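Local coordinates for protein cytochrome P450 (Picrophilus torridus, PDB 2RFB) that probably acts as a heme-dependent monooxygenase, inserting one atom of molecular oxygen into a substrate at a thiolate-ligated iron, at residues Pro64-Ser69 against Met294-Pro299; Glu224-Tyr229 against Glu283-Phe288. All coordinates share one frame; numbering follows the deposited sequence.

Contact 1 of 2, residues Pro64-Ser69 against Met294-Pro299; sequences PYFLPS and MCLGAP. With HEM (protoporphyrin IX containing Fe), chain G.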
# COMPACT_ATOMS: atom_id res chain seq x y z
N PRO A 64 8.51 -15.36 1.93
CA PRO A 64 9.88 -15.41 1.36
C PRO A 64 10.06 -14.66 0.04
O PRO A 64 11.15 -14.15 -0.22
CB PRO A 64 10.13 -16.91 1.16
CG PRO A 64 9.20 -17.61 2.08
CD PRO A 64 7.99 -16.70 2.27
N TYR A 65 9.03 -14.56 -0.79
CA TYR A 65 9.22 -13.90 -2.08
C TYR A 65 9.13 -12.37 -1.99
O TYR A 65 9.47 -11.67 -2.93
CB TYR A 65 8.30 -14.53 -3.15
CG TYR A 65 8.46 -16.06 -3.16
CD1 TYR A 65 7.62 -16.87 -2.38
CD2 TYR A 65 9.51 -16.67 -3.87
CE1 TYR A 65 7.79 -18.26 -2.36
CE2 TYR A 65 9.68 -18.05 -3.86
CZ TYR A 65 8.82 -18.85 -3.10
OH TYR A 65 8.99 -20.24 -3.08
N PHE A 66 8.73 -11.86 -0.84
CA PHE A 66 8.72 -10.42 -0.59
C PHE A 66 9.87 -9.88 0.25
O PHE A 66 9.95 -8.69 0.47
CB PHE A 66 7.36 -9.99 -0.02
CG PHE A 66 6.31 -9.93 -1.07
CD1 PHE A 66 5.41 -10.97 -1.24
CD2 PHE A 66 6.28 -8.85 -1.97
CE1 PHE A 66 4.44 -10.95 -2.28
CE2 PHE A 66 5.32 -8.82 -3.01
CZ PHE A 66 4.38 -9.85 -3.15
N LEU A 67 10.77 -10.73 0.71
CA LEU A 67 12.01 -10.27 1.37
C LEU A 67 12.80 -9.32 0.46
O LEU A 67 12.85 -9.53 -0.76
CB LEU A 67 12.92 -11.44 1.75
CG LEU A 67 12.50 -12.69 2.56
CD1 LEU A 67 13.73 -13.64 2.75
CD2 LEU A 67 11.86 -12.41 3.93
N PRO A 68 13.43 -8.28 1.04
CA PRO A 68 14.12 -7.30 0.21
C PRO A 68 15.12 -8.00 -0.66
O PRO A 68 15.52 -7.46 -1.69
CB PRO A 68 14.85 -6.44 1.22
CG PRO A 68 14.08 -6.58 2.44
CD PRO A 68 13.56 -7.96 2.46
N SER A 69 15.50 -9.20 -0.24
CA SER A 69 16.41 -10.03 -1.00
C SER A 69 15.78 -10.50 -2.29
O SER A 69 16.37 -10.33 -3.35
CB SER A 69 16.84 -11.23 -0.17
OG SER A 69 18.10 -11.64 -0.60
N MET A 294 2.31 -5.85 9.65
CA MET A 294 3.17 -4.90 8.96
C MET A 294 3.20 -5.23 7.45
O MET A 294 3.41 -6.39 7.07
CB MET A 294 4.60 -4.92 9.54
CG MET A 294 5.28 -3.60 9.22
SD MET A 294 6.77 -3.22 10.09
CE MET A 294 7.97 -4.46 9.54
N CYS A 295 3.02 -4.22 6.61
CA CYS A 295 2.93 -4.34 5.13
C CYS A 295 3.85 -5.39 4.53
O CYS A 295 5.07 -5.25 4.60
CB CYS A 295 3.24 -3.00 4.43
SG CYS A 295 3.10 -3.02 2.60
N LEU A 296 3.25 -6.41 3.95
CA LEU A 296 3.95 -7.43 3.23
C LEU A 296 4.72 -6.83 2.05
O LEU A 296 5.83 -7.29 1.76
CB LEU A 296 2.95 -8.49 2.75
CG LEU A 296 3.54 -9.63 1.93
CD1 LEU A 296 4.71 -10.24 2.67
CD2 LEU A 296 2.52 -10.71 1.62
N GLY A 297 4.16 -5.83 1.37
CA GLY A 297 4.82 -5.24 0.20
C GLY A 297 5.78 -4.07 0.45
O GLY A 297 6.21 -3.39 -0.49
N ALA A 298 6.13 -3.81 1.71
CA ALA A 298 6.99 -2.67 2.02
C ALA A 298 8.32 -2.64 1.25
O ALA A 298 8.68 -1.58 0.76
CB ALA A 298 7.21 -2.53 3.57
N PRO A 299 9.12 -3.76 1.22
CA PRO A 299 10.32 -3.78 0.35
C PRO A 299 10.04 -3.54 -1.11
O PRO A 299 10.82 -2.87 -1.76
CB PRO A 299 10.88 -5.19 0.54
CG PRO A 299 10.43 -5.57 1.85
CD PRO A 299 9.07 -4.98 2.05
CHA HEM G . -0.60 -4.42 4.75
CHB HEM G . 0.35 0.35 3.95
CHC HEM G . 2.23 -0.97 -0.43
CHD HEM G . 0.67 -5.57 0.04
C1A HEM G . -0.46 -3.03 4.91
C2A HEM G . -0.78 -2.29 6.11
C3A HEM G . -0.51 -0.97 5.86
C4A HEM G . -0.00 -0.90 4.53
CMA HEM G . -0.65 0.37 6.74
CAA HEM G . -1.34 -2.93 7.43
CBA HEM G . -2.89 -2.98 7.46
CGA HEM G . -3.22 -3.50 8.83
O1A HEM G . -2.32 -3.55 9.75
O2A HEM G . -4.40 -3.86 9.01
C1B HEM G . 0.97 0.41 2.69
C2B HEM G . 1.63 1.55 2.09
C3B HEM G . 2.11 1.09 0.89
C4B HEM G . 1.78 -0.27 0.74
CMB HEM G . 1.69 2.97 2.81
CAB HEM G . 2.90 1.67 -0.38
CBB HEM G . 3.71 2.85 -0.35
C1C HEM G . 2.10 -2.37 -0.75
C2C HEM G . 2.57 -3.21 -1.88
C3C HEM G . 2.09 -4.46 -1.68
C4C HEM G . 1.31 -4.46 -0.51
CMC HEM G . 3.46 -2.86 -3.16
CAC HEM G . 2.34 -5.74 -2.58
CBC HEM G . 1.33 -6.49 -3.06
C1D HEM G . 0.19 -5.67 1.39
C2D HEM G . -0.36 -6.86 2.00
C3D HEM G . -0.75 -6.44 3.43
C4D HEM G . -0.38 -5.09 3.54
CMD HEM G . -0.58 -8.27 1.38
CAD HEM G . -1.40 -7.22 4.63
CBD HEM G . -0.27 -7.96 5.37
CGD HEM G . -0.82 -8.75 6.51
O1D HEM G . -2.01 -8.49 6.89
O2D HEM G . -0.09 -9.64 7.04
NA HEM G . 0.04 -2.14 3.95
NB HEM G . 1.11 -0.72 1.83
NC HEM G . 1.35 -3.21 0.06
ND HEM G . 0.16 -4.62 2.34
FE HEM G . 0.84 -2.79 2.10
O HOH W 1 8.13 -8.12 3.20
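Phe-66 and Pro-68 pack against Leu-296, Gly-297 and Pro-299, the part of the chain that turns on the proximal, cysteine side of the heme. Met-294 leads in, and its carbonyl accepts a hydrogen bond from Arg-59. Cys-295 follows, with SG bound to the heme iron at 2.3 Å. With SG anti to the backbone N (chi1 -178°), the thiolate is directed at the iron. This is the proximal Cys loop of a cytochrome P450, followed directly by helix 298-315. A type I turn from Cys-295 to Ala-298 leads into the helix.

Leu-296 comes next and lies between Phe-66 and the heme. Its CB is 3.8 Å from HEM C2D. With CG anti to the backbone N, the leucine end is placed against Phe-66, CD1 lying 3.8 Å from Phe-66 CB. The two side chains cross at about a right angle. An alanine here would probably open a gap between Phe-66 and the heme methyl CMD and leave the Phe-66 ring less firmly held. Leu-296 O accepts a hydrogen bond of 2.8 Å from a water, which also donates a weak one to Phe-66 O. Both carbonyl oxygens are acceptors, and the water is the donor between them.

Gly-297 has no side chain, and its CA comes within 3.4 Å of HEM C3C. It is also the N-cap residue of helix 298-315. The Phe-66 ring lies obliquely to this CA and to the heme vinyl carbon CAC. The Pro-299 ring packs on the other segment through CG, 3.4 Å from Phe-66 O and 3.8 Å from Pro-68 CG.

Contact 2 of 2, residues Glu224-Tyr229 against Glu283-Phe288; sequences ETLRYY and EMHLAF. With HEM (protoporphyrin IX containing Fe), chain G.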
# COMPACT_ATOMS: atom_id res chain seq x y z
N GLU A 224 10.91 9.58 4.35
CA GLU A 224 10.33 10.77 4.95
C GLU A 224 9.00 11.13 4.27
O GLU A 224 8.11 11.72 4.91
CB GLU A 224 11.32 11.94 5.02
CG GLU A 224 10.77 13.24 5.62
CD GLU A 224 10.59 13.23 7.13
OE1 GLU A 224 10.49 12.15 7.76
OE2 GLU A 224 10.57 14.34 7.71
N THR A 225 8.83 10.76 3.00
CA THR A 225 7.52 11.01 2.40
C THR A 225 6.45 10.15 3.09
O THR A 225 5.31 10.60 3.31
CB THR A 225 7.51 10.78 0.85
OG1 THR A 225 8.55 11.58 0.22
CG2 THR A 225 6.14 11.18 0.26
N LEU A 226 6.80 8.90 3.38
CA LEU A 226 5.89 7.90 3.98
C LEU A 226 5.40 8.44 5.29
O LEU A 226 4.20 8.41 5.63
CB LEU A 226 6.60 6.53 4.20
CG LEU A 226 6.68 5.76 2.87
CD1 LEU A 226 7.77 4.75 2.83
CD2 LEU A 226 5.35 5.13 2.42
N ARG A 227 6.34 9.00 6.02
CA ARG A 227 6.03 9.63 7.27
C ARG A 227 5.15 10.88 7.09
O ARG A 227 4.19 11.12 7.87
CB ARG A 227 7.33 10.05 7.91
CG ARG A 227 7.15 10.41 9.34
CD ARG A 227 8.32 11.36 9.77
NE ARG A 227 7.58 12.38 10.41
CZ ARG A 227 7.46 13.64 10.06
NH1 ARG A 227 8.17 14.20 9.11
NH2 ARG A 227 6.61 14.36 10.80
N TYR A 228 5.48 11.67 6.08
CA TYR A 228 5.01 13.03 6.09
C TYR A 228 3.68 13.18 5.34
O TYR A 228 2.80 13.92 5.79
CB TYR A 228 6.10 13.90 5.56
CG TYR A 228 5.89 15.38 5.48
CD1 TYR A 228 6.22 16.20 6.53
CD2 TYR A 228 5.49 15.98 4.27
CE1 TYR A 228 6.05 17.56 6.47
CE2 TYR A 228 5.37 17.36 4.16
CZ TYR A 228 5.65 18.15 5.27
OH TYR A 228 5.59 19.54 5.18
N TYR A 229 3.53 12.46 4.22
CA TYR A 229 2.28 12.39 3.44
C TYR A 229 1.88 10.89 3.27
O TYR A 229 2.03 10.29 2.18
CB TYR A 229 2.50 13.06 2.10
CG TYR A 229 2.54 14.57 2.15
CD1 TYR A 229 3.39 15.26 1.32
CD2 TYR A 229 1.72 15.31 3.02
CE1 TYR A 229 3.45 16.68 1.32
CE2 TYR A 229 1.76 16.73 3.04
CZ TYR A 229 2.64 17.40 2.16
OH TYR A 229 2.77 18.80 2.09
N GLU A 283 13.49 7.82 14.19
CA GLU A 283 12.40 7.01 14.66
C GLU A 283 11.68 6.44 13.44
O GLU A 283 11.74 7.02 12.39
CB GLU A 283 11.46 7.81 15.59
CG GLU A 283 12.08 8.21 16.96
CD GLU A 283 12.06 7.07 18.01
OE1 GLU A 283 11.02 6.35 18.08
OE2 GLU A 283 13.08 6.89 18.75
N MET A 284 11.08 5.26 13.59
CA MET A 284 10.35 4.60 12.55
C MET A 284 8.96 5.27 12.43
O MET A 284 8.34 5.60 13.43
CB MET A 284 10.19 3.12 12.91
CG MET A 284 9.35 2.28 11.91
SD MET A 284 8.63 0.77 12.71
CE MET A 284 9.86 0.55 13.97
N HIS A 285 8.50 5.47 11.20
CA HIS A 285 7.17 5.95 10.95
C HIS A 285 6.26 4.70 10.93
O HIS A 285 6.75 3.59 10.81
CB HIS A 285 7.13 6.69 9.60
CG HIS A 285 7.22 5.76 8.43
ND1 HIS A 285 8.39 5.58 7.70
CD2 HIS A 285 6.30 4.92 7.90
CE1 HIS A 285 8.20 4.62 6.81
NE2 HIS A 285 6.93 4.23 6.88
N LEU A 286 4.95 4.92 11.02
CA LEU A 286 3.95 3.87 10.98
C LEU A 286 3.12 3.86 9.69
O LEU A 286 2.05 3.28 9.66
CB LEU A 286 3.00 4.08 12.15
CG LEU A 286 3.66 4.18 13.52
CD1 LEU A 286 2.62 4.39 14.61
CD2 LEU A 286 4.51 2.97 13.80
N ALA A 287 3.59 4.50 8.62
CA ALA A 287 2.88 4.50 7.33
C ALA A 287 2.56 3.09 6.83
O ALA A 287 1.50 2.89 6.21
CB ALA A 287 3.69 5.25 6.27
N PHE A 288 3.46 2.13 7.10
CA PHE A 288 3.28 0.72 6.76
C PHE A 288 2.66 -0.11 7.95
O PHE A 288 2.61 -1.37 7.91
CB PHE A 288 4.62 0.06 6.42
CG PHE A 288 5.25 0.51 5.12
CD1 PHE A 288 4.56 0.46 3.92
CD2 PHE A 288 6.58 0.91 5.10
CE1 PHE A 288 5.17 0.78 2.72
CE2 PHE A 288 7.20 1.24 3.92
CZ PHE A 288 6.49 1.17 2.71
CHA HEM G . -0.60 -4.42 4.75
CHB HEM G . 0.35 0.35 3.95
CHC HEM G . 2.23 -0.97 -0.43
CHD HEM G . 0.67 -5.57 0.04
C1A HEM G . -0.46 -3.03 4.91
C2A HEM G . -0.78 -2.29 6.11
C3A HEM G . -0.51 -0.97 5.86
C4A HEM G . -0.00 -0.90 4.53
CMA HEM G . -0.65 0.37 6.74
CAA HEM G . -1.34 -2.93 7.43
CBA HEM G . -2.89 -2.98 7.46
CGA HEM G . -3.22 -3.50 8.83
O1A HEM G . -2.32 -3.55 9.75
O2A HEM G . -4.40 -3.86 9.01
C1B HEM G . 0.97 0.41 2.69
C2B HEM G . 1.63 1.55 2.09
C3B HEM G . 2.11 1.09 0.89
C4B HEM G . 1.78 -0.27 0.74
CMB HEM G . 1.69 2.97 2.81
CAB HEM G . 2.90 1.67 -0.38
CBB HEM G . 3.71 2.85 -0.35
C1C HEM G . 2.10 -2.37 -0.75
C2C HEM G . 2.57 -3.21 -1.88
C3C HEM G . 2.09 -4.46 -1.68
C4C HEM G . 1.31 -4.46 -0.51
CMC HEM G . 3.46 -2.86 -3.16
CAC HEM G . 2.34 -5.74 -2.58
CBC HEM G . 1.33 -6.49 -3.06
C1D HEM G . 0.19 -5.67 1.39
C2D HEM G . -0.36 -6.86 2.00
C3D HEM G . -0.75 -6.44 3.43
C4D HEM G . -0.38 -5.09 3.54
CMD HEM G . -0.58 -8.27 1.38
CAD HEM G . -1.40 -7.22 4.63
CBD HEM G . -0.27 -7.96 5.37
CGD HEM G . -0.82 -8.75 6.51
O1D HEM G . -2.01 -8.49 6.89
O2D HEM G . -0.09 -9.64 7.04
NA HEM G . 0.04 -2.14 3.95
NB HEM G . 1.11 -0.72 1.83
NC HEM G . 1.35 -3.21 0.06
ND HEM G . 0.16 -4.62 2.34
FE HEM G . 0.84 -2.79 2.10
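Leu-226 carries most of the apolar contact, touching His-285, Ala-287 and Phe-288. Its CB makes a CH-pi contact over one face of the His-285 imidazole, 3.8 Å from the ring centroid and 22° off the ring normal. The backbone N of Arg-227 also stands over that face, likewise offset toward the rim. With CG anti to the carbonyl carbon (chi1 -79°), the end of Leu-226 is carried to the Phe-288 ring, CD1 to CE2 3.7 Å. Leu-226 CB also packs on Ala-287 CB, and this methyl rests against the helix carbonyl, 3.3 Å from Leu-226 O. The Arg-227 side chain meets His-285 through its aliphatic part, CG to CB 3.7 Å.

At the heme, Phe-288 presents its edge to a pyrrole, CE1 lying 3.6 Å from HEM C3B. Leu-226 CD2 approaches the vinyl carbon CBB, and Ala-287 O approaches the methyl CMA.

Helix 218-228 bears the ExxR motif of P450 enzymes, with Glu-224 and Arg-227 as its charged pair. Phe-288 begins the heme-binding signature that runs on to Cys-295.

The polar bonds tie helix 218-228 to neighbouring loops. Arg-227 NH1 forms a salt bridge with Glu-224 OE2 at 2.8 Å, whose hydrogen bond is weak, bent to 127°. Glu-224 OE2 also pairs with Arg-281, which completes the Glu-Arg-Arg triad. The Arg-227 guanidinium is fixed further by the carbonyls of Pro-274, through NH2, and Asn-265, through NE.

In the fold
The two contacts have centres about 17 Å apart, and both touch the heme. Along the chain the order is 64-69, 224-229, 283-288, 294-299, so contact 2 falls within the span that contact 1 closes. Contact 1 joins the end of helix 52-66 and the start of helix 68-71 to the start of helix 298-315. Contact 2 joins helix 218-228 to the loop that precedes helix 298-315. They meet where Cys-295 N lies 3.2 Å from Phe-288 O, a probable hydrogen bond. Ala-298 also packs on the Phe-288 ring. The iron-binding cysteine loop is thus tied at both ends to distant helices.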